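Local coordinates for protein coclaurine N-methyltransferase (Coptis japonica, PDB 6GKZ) that transfers a methyl group from S-adenosyl-L-methionine to the ring nitrogen of coclaurine and probably of related tetrahydroisoquinolines in alkaloid biosynthesis, at residues A119-G124 with K146-T151; G124-D129 with T190-L195. All coordinates share one frame; numbering follows the deposited sequence.

Interaction 1 (A119-G124 with K146-T151)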
loop_
_atom_site.group_PDB
_atom_site.type_symbol
_atom_site.label_atom_id
_atom_site.label_comp_id
_atom_site.label_asym_id
_atom_site.label_seq_id
_atom_site.Cartn_x
_atom_site.Cartn_y
_atom_site.Cartn_z
ATOM N N ALA A 119 -10.337 16.121 6.788
ATOM C CA ALA A 119 -9.922 17.031 5.736
ATOM C C ALA A 119 -9.340 18.296 6.346
ATOM O O ALA A 119 -8.869 19.174 5.632
ATOM C CB ALA A 119 -11.091 17.359 4.819
ATOM N N GLN A 120 -9.400 18.395 7.668
ATOM C CA GLN A 120 -8.865 19.560 8.369
ATOM C C GLN A 120 -9.370 20.901 7.815
ATOM O O GLN A 120 -8.592 21.835 7.594
ATOM C CB GLN A 120 -7.335 19.530 8.323
ATOM C CG GLN A 120 -6.737 18.336 9.020
ATOM C CD GLN A 120 -5.242 18.296 8.876
ATOM O OE1 GLN A 120 -4.603 19.319 8.644
ATOM N NE2 GLN A 120 -4.671 17.110 8.994
ATOM N N ILE A 121 -10.668 20.995 7.582
ATOM C CA ILE A 121 -11.247 22.249 7.130
ATOM C C ILE A 121 -11.155 23.318 8.212
ATOM O O ILE A 121 -11.496 23.072 9.367
ATOM C CB ILE A 121 -12.716 22.082 6.729
ATOM C CG1 ILE A 121 -12.862 20.933 5.742
ATOM C CG2 ILE A 121 -13.242 23.371 6.103
ATOM C CD1 ILE A 121 -14.264 20.786 5.223
ATOM N N GLN A 122 -10.689 24.500 7.820
ATOM C CA GLN A 122 -10.713 25.687 8.675
ATOM C C GLN A 122 -11.682 26.724 8.097
ATOM O O GLN A 122 -11.927 26.755 6.891
ATOM C CB GLN A 122 -9.314 26.291 8.814
ATOM C CG GLN A 122 -8.268 25.362 9.423
ATOM C CD GLN A 122 -7.863 25.767 10.827
ATOM O OE1 GLN A 122 -8.246 26.833 11.324
ATOM N NE2 GLN A 122 -7.086 24.913 11.480
ATOM N N ASP A 123 -12.179 27.597 8.965
ATOM C CA ASP A 123 -13.358 28.412 8.695
ATOM C C ASP A 123 -13.257 29.387 7.518
ATOM O O ASP A 123 -14.254 29.660 6.863
ATOM C CB ASP A 123 -13.745 29.199 9.954
ATOM C CG ASP A 123 -15.034 29.999 9.774
ATOM O OD1 ASP A 123 -15.867 29.619 8.917
ATOM O OD2 ASP A 123 -15.225 31.006 10.499
ATOM N N GLY A 124 -12.094 29.929 7.220
ATOM C CA GLY A 124 -12.063 30.861 6.097
ATOM C C GLY A 124 -11.661 30.314 4.732
ATOM O O GLY A 124 -11.472 31.078 3.797
ATOM N N LYS A 146 -19.093 29.312 8.124
ATOM C CA LYS A 146 -19.811 30.392 7.473
ATOM C C LYS A 146 -18.910 31.264 6.607
ATOM O O LYS A 146 -19.378 31.930 5.678
ATOM C CB LYS A 146 -20.532 31.233 8.523
ATOM C CG LYS A 146 -21.797 30.553 9.052
ATOM C CD LYS A 146 -22.816 30.340 7.918
ATOM C CE LYS A 146 -24.142 29.787 8.435
ATOM N NZ LYS A 146 -25.291 30.065 7.509
ATOM N N ASN A 147 -17.615 31.239 6.891
ATOM C CA ASN A 147 -16.680 32.071 6.153
ATOM C C ASN A 147 -15.964 31.333 5.024
ATOM O O ASN A 147 -15.144 31.921 4.324
ATOM C CB ASN A 147 -15.661 32.678 7.112
ATOM C CG ASN A 147 -16.237 33.820 7.909
ATOM O OD1 ASN A 147 -16.344 34.933 7.413
ATOM N ND2 ASN A 147 -16.622 33.549 9.145
ATOM N N CYS A 148 -16.271 30.047 4.863
ATOM C CA CYS A 148 -15.784 29.260 3.731
ATOM C C CYS A 148 -16.549 29.578 2.450
ATOM O O CYS A 148 -17.777 29.661 2.445
ATOM C CB CYS A 148 -15.900 27.751 4.012
ATOM S SG CYS A 148 -14.680 27.078 5.163
ATOM N N ARG A 149 -15.820 29.755 1.360
ATOM C CA ARG A 149 -16.456 29.778 0.064
ATOM C C ARG A 149 -16.482 28.351 -0.435
ATOM O O ARG A 149 -15.426 27.719 -0.598
ATOM C CB ARG A 149 -15.718 30.705 -0.890
ATOM C CG ARG A 149 -15.739 32.149 -0.407
ATOM C CD ARG A 149 -15.020 33.089 -1.367
ATOM N NE ARG A 149 -15.658 33.132 -2.681
ATOM C CZ ARG A 149 -16.520 34.069 -3.073
ATOM N NH1 ARG A 149 -16.860 35.065 -2.251
ATOM N NH2 ARG A 149 -17.037 34.013 -4.295
ATOM N N VAL A 150 -17.686 27.823 -0.638
ATOM C CA VAL A 150 -17.816 26.445 -1.075
ATOM C C VAL A 150 -18.310 26.366 -2.500
ATOM O O VAL A 150 -19.301 26.987 -2.842
ATOM C CB VAL A 150 -18.769 25.641 -0.172
ATOM C CG1 VAL A 150 -18.742 24.164 -0.575
ATOM C CG2 VAL A 150 -18.371 25.801 1.275
ATOM N N THR A 151 -17.606 25.577 -3.314
ATOM C CA THR A 151 -17.936 25.348 -4.721
ATOM C C THR A 151 -18.215 23.864 -4.972
ATOM O O THR A 151 -17.387 23.004 -4.688
ATOM C CB THR A 151 -16.796 25.805 -5.644
ATOM O OG1 THR A 151 -16.437 27.148 -5.310
ATOM C CG2 THR A 151 -17.218 25.750 -7.115
#
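Asp123 reaches across to Asn147 with both carboxylate oxygens, a small example of how one acidic side chain can join two loops. Its CB leads to a CG held anti to the backbone N (chi1 -176°), which carries the carboxylate over to the loop residues Lys146-Cys148. There Asp123 CG lies 3.8 Å from Asn147 CB. Of the two oxygens, OD1 accepts the backbone N of Asn147 at 3.1 Å, and OD2 takes the side-chain ND2 of the same residue at 3.2 Å. Both donors come from the syn side but about 30° out of the carboxylate plane, and the Asn147 amide is turned 72° against that plane. An alanine here is likely to leave the backbone N and the ND2 of Asn147 without these acceptors and its amide freer to turn. Next to this polar pair the buried sulfur of Cys148 lies 3.3 Å from Gln122 O and 4.1 Å from Ile121 CG2; Ile121 also packs on Val141 of helix 136-144. The contact thus joins the two connections that enter strands 126-130 and 149-154 from their preceding helices, at the N-terminal ends of two neighbouring parallel strands of a Rossmann-like methyltransferase fold, away from the cofactor.

Interaction 2 (G124-D129 with T190-L195); sequences GQSVLD and TYDRIL
Tyr191 opens the contact by laying one ring face against Leu128, whose CB stands 4.0 Å from the ring centroid in a CH-pi contact, 18° off the normal. Farther out, Leu128 CD1 approaches the tyrosine CZ.

At Asp192 the chain turns a corner, and backbone and side chain both engage Ser126. The backbone N of Asp192 donates to Ser126 OG at 2.9 Å, while Asp192 OD2 accepts the backbone N of Ser126 at 3.1 Å on its anti side and, more weakly, the serine hydroxyl. Ser126 OG sits between its own N and carbonyl carbon (chi1 49°), which turns it toward Asp192. The other carboxylate oxygen, OD1, is bonded to Ser218.

From Arg193 onward the two chains run as parallel neighbours, 126-130 beside 191-197, the first and fourth strands of the Rossmann-like core of class I methyltransferases. Arg193 N donates to Ser126 O, and Arg193 O accepts Leu128 N at 2.8 Å. The extended arginine side chain brings one face of its guanidinium against Gln125, whose NE2 lies over its centre, 3.3 Å from Arg193 CZ, the two planes 46° apart; NE bonds to Gln120 O, NH1 to Asp192 O, and Gln125 OE1 to Gln122 N.

Ile194 lies side by side with Leu128 on the face that Tyr191 also covers, Ile194 CG2 being 4.0 Å from Leu128 CD2. Leu195 projects from the opposite face, with Val127 and Asp129, and its backbone N bonds almost straight to Leu128 O at 2.7 Å. The Asp129 side chain lies about 5 Å from bound S-adenosyl-L-homocysteine.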
loop_
_atom_site.group_PDB
_atom_site.type_symbol
_atom_site.label_atom_id
_atom_site.label_comp_id
_atom_site.label_asym_id
_atom_site.label_seq_id
_atom_site.Cartn_x
_atom_site.Cartn_y
_atom_site.Cartn_z
ATOM N N GLY A 124 -12.094 29.929 7.220
ATOM C CA GLY A 124 -12.063 30.861 6.097
ATOM C C GLY A 124 -11.661 30.314 4.732
ATOM O O GLY A 124 -11.472 31.078 3.797
ATOM N N GLN A 125 -11.532 28.998 4.596
ATOM C CA GLN A 125 -10.974 28.438 3.362
ATOM C C GLN A 125 -11.954 28.351 2.206
ATOM O O GLN A 125 -13.168 28.371 2.396
ATOM C CB GLN A 125 -10.417 27.051 3.616
ATOM C CG GLN A 125 -9.257 27.048 4.556
ATOM C CD GLN A 125 -8.988 25.674 5.083
ATOM O OE1 GLN A 125 -9.826 24.788 4.961
ATOM N NE2 GLN A 125 -7.817 25.480 5.673
ATOM N N SER A 126 -11.390 28.265 1.003
ATOM C CA SER A 126 -12.129 27.892 -0.205
ATOM C C SER A 126 -12.217 26.363 -0.300
ATOM O O SER A 126 -11.234 25.663 -0.051
ATOM C CB SER A 126 -11.450 28.468 -1.442
ATOM O OG SER A 126 -10.059 28.177 -1.420
ATOM N N VAL A 127 -13.398 25.848 -0.632
ATOM C CA VAL A 127 -13.635 24.407 -0.592
ATOM C C VAL A 127 -14.302 23.933 -1.875
ATOM O O VAL A 127 -15.302 24.495 -2.314
ATOM C CB VAL A 127 -14.493 24.019 0.627
ATOM C CG1 VAL A 127 -14.668 22.500 0.730
ATOM C CG2 VAL A 127 -13.877 24.582 1.895
ATOM N N LEU A 128 -13.719 22.906 -2.486
ATOM C CA LEU A 128 -14.250 22.314 -3.710
ATOM C C LEU A 128 -14.797 20.908 -3.475
ATOM O O LEU A 128 -14.053 19.994 -3.091
ATOM C CB LEU A 128 -13.176 22.245 -4.782
ATOM C CG LEU A 128 -13.717 21.695 -6.094
ATOM C CD1 LEU A 128 -14.618 22.756 -6.656
ATOM C CD2 LEU A 128 -12.570 21.368 -7.062
ATOM N N ASP A 129 -16.092 20.737 -3.711
ATOM C CA ASP A 129 -16.719 19.433 -3.598
ATOM C C ASP A 129 -16.876 18.834 -5.001
ATOM O O ASP A 129 -17.812 19.179 -5.723
ATOM C CB ASP A 129 -18.075 19.558 -2.885
ATOM C CG ASP A 129 -18.759 18.220 -2.679
ATOM O OD1 ASP A 129 -18.095 17.174 -2.845
ATOM O OD2 ASP A 129 -19.968 18.216 -2.347
ATOM N N THR A 190 -8.074 28.082 -7.824
ATOM C CA THR A 190 -7.327 27.280 -6.869
ATOM C C THR A 190 -8.066 27.277 -5.534
ATOM O O THR A 190 -8.619 28.294 -5.114
ATOM C CB THR A 190 -5.886 27.799 -6.719
ATOM O OG1 THR A 190 -4.970 26.709 -6.847
ATOM C CG2 THR A 190 -5.677 28.500 -5.391
ATOM N N TYR A 191 -8.082 26.123 -4.880
ATOM C CA TYR A 191 -8.872 25.914 -3.667
ATOM C C TYR A 191 -8.003 25.416 -2.532
ATOM O O TYR A 191 -7.132 24.581 -2.748
ATOM C CB TYR A 191 -9.994 24.905 -3.927
ATOM C CG TYR A 191 -10.922 25.344 -5.024
ATOM C CD1 TYR A 191 -10.616 25.108 -6.364
ATOM C CD2 TYR A 191 -12.092 26.029 -4.726
ATOM C CE1 TYR A 191 -11.468 25.537 -7.373
ATOM C CE2 TYR A 191 -12.942 26.462 -5.725
ATOM C CZ TYR A 191 -12.633 26.212 -7.036
ATOM O OH TYR A 191 -13.504 26.647 -8.004
ATOM N N ASP A 192 -8.239 25.921 -1.326
ATOM C CA ASP A 192 -7.488 25.471 -0.163
ATOM C C ASP A 192 -7.776 24.003 0.152
ATOM O O ASP A 192 -6.915 23.285 0.685
ATOM C CB ASP A 192 -7.818 26.352 1.040
ATOM C CG ASP A 192 -7.485 27.806 0.784
ATOM O OD1 ASP A 192 -6.366 28.059 0.265
ATOM O OD2 ASP A 192 -8.333 28.687 1.080
ATOM N N ARG A 193 -8.985 23.549 -0.168
ATOM C CA ARG A 193 -9.307 22.153 0.085
ATOM C C ARG A 193 -10.301 21.587 -0.907
ATOM O O ARG A 193 -11.259 22.245 -1.319
ATOM C CB ARG A 193 -9.813 21.973 1.528
ATOM C CG ARG A 193 -8.629 21.639 2.464
ATOM C CD ARG A 193 -9.051 21.583 3.879
ATOM N NE ARG A 193 -8.000 21.700 4.898
ATOM C CZ ARG A 193 -6.863 22.390 4.818
ATOM N NH1 ARG A 193 -6.500 23.050 3.719
ATOM N NH2 ARG A 193 -6.073 22.407 5.877
ATOM N N ILE A 194 -10.040 20.346 -1.291
ATOM C CA ILE A 194 -10.812 19.670 -2.305
ATOM C C ILE A 194 -11.295 18.359 -1.746
ATOM O O ILE A 194 -10.512 17.576 -1.208
ATOM C CB ILE A 194 -9.990 19.428 -3.572
ATOM C CG1 ILE A 194 -9.400 20.754 -4.074
ATOM C CG2 ILE A 194 -10.855 18.757 -4.620
ATOM C CD1 ILE A 194 -8.793 20.710 -5.450
ATOM N N LEU A 195 -12.594 18.122 -1.867
ATOM C CA LEU A 195 -13.173 16.905 -1.338
ATOM C C LEU A 195 -13.746 16.071 -2.480
ATOM O O LEU A 195 -14.538 16.573 -3.271
ATOM C CB LEU A 195 -14.245 17.238 -0.298
ATOM C CG LEU A 195 -13.854 17.632 1.132
ATOM C CD1 LEU A 195 -12.764 18.661 1.148
ATOM C CD2 LEU A 195 -15.053 18.214 1.800
#

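In the fold
The two contacts follow one strand from its entrance inward. Interaction 1 is a partly buried meeting of loops, with a small interface and side-chain polar bonds on its more exposed side; interaction 2 is largely buried, covers more than twice the area and rests mainly on parallel backbone pairing and apolar packing, with side-chain polar bonds kept to the end where its strands begin. They share Gly124, and strand 126-130 stands between 149-154 and 191-197. Val127 ties them together, since its N pairs with Arg149 O and its O with Thr151 N, while the Arg193 side chain also reaches back to segment 119-124. The far end of interaction 2 approaches the cofactor.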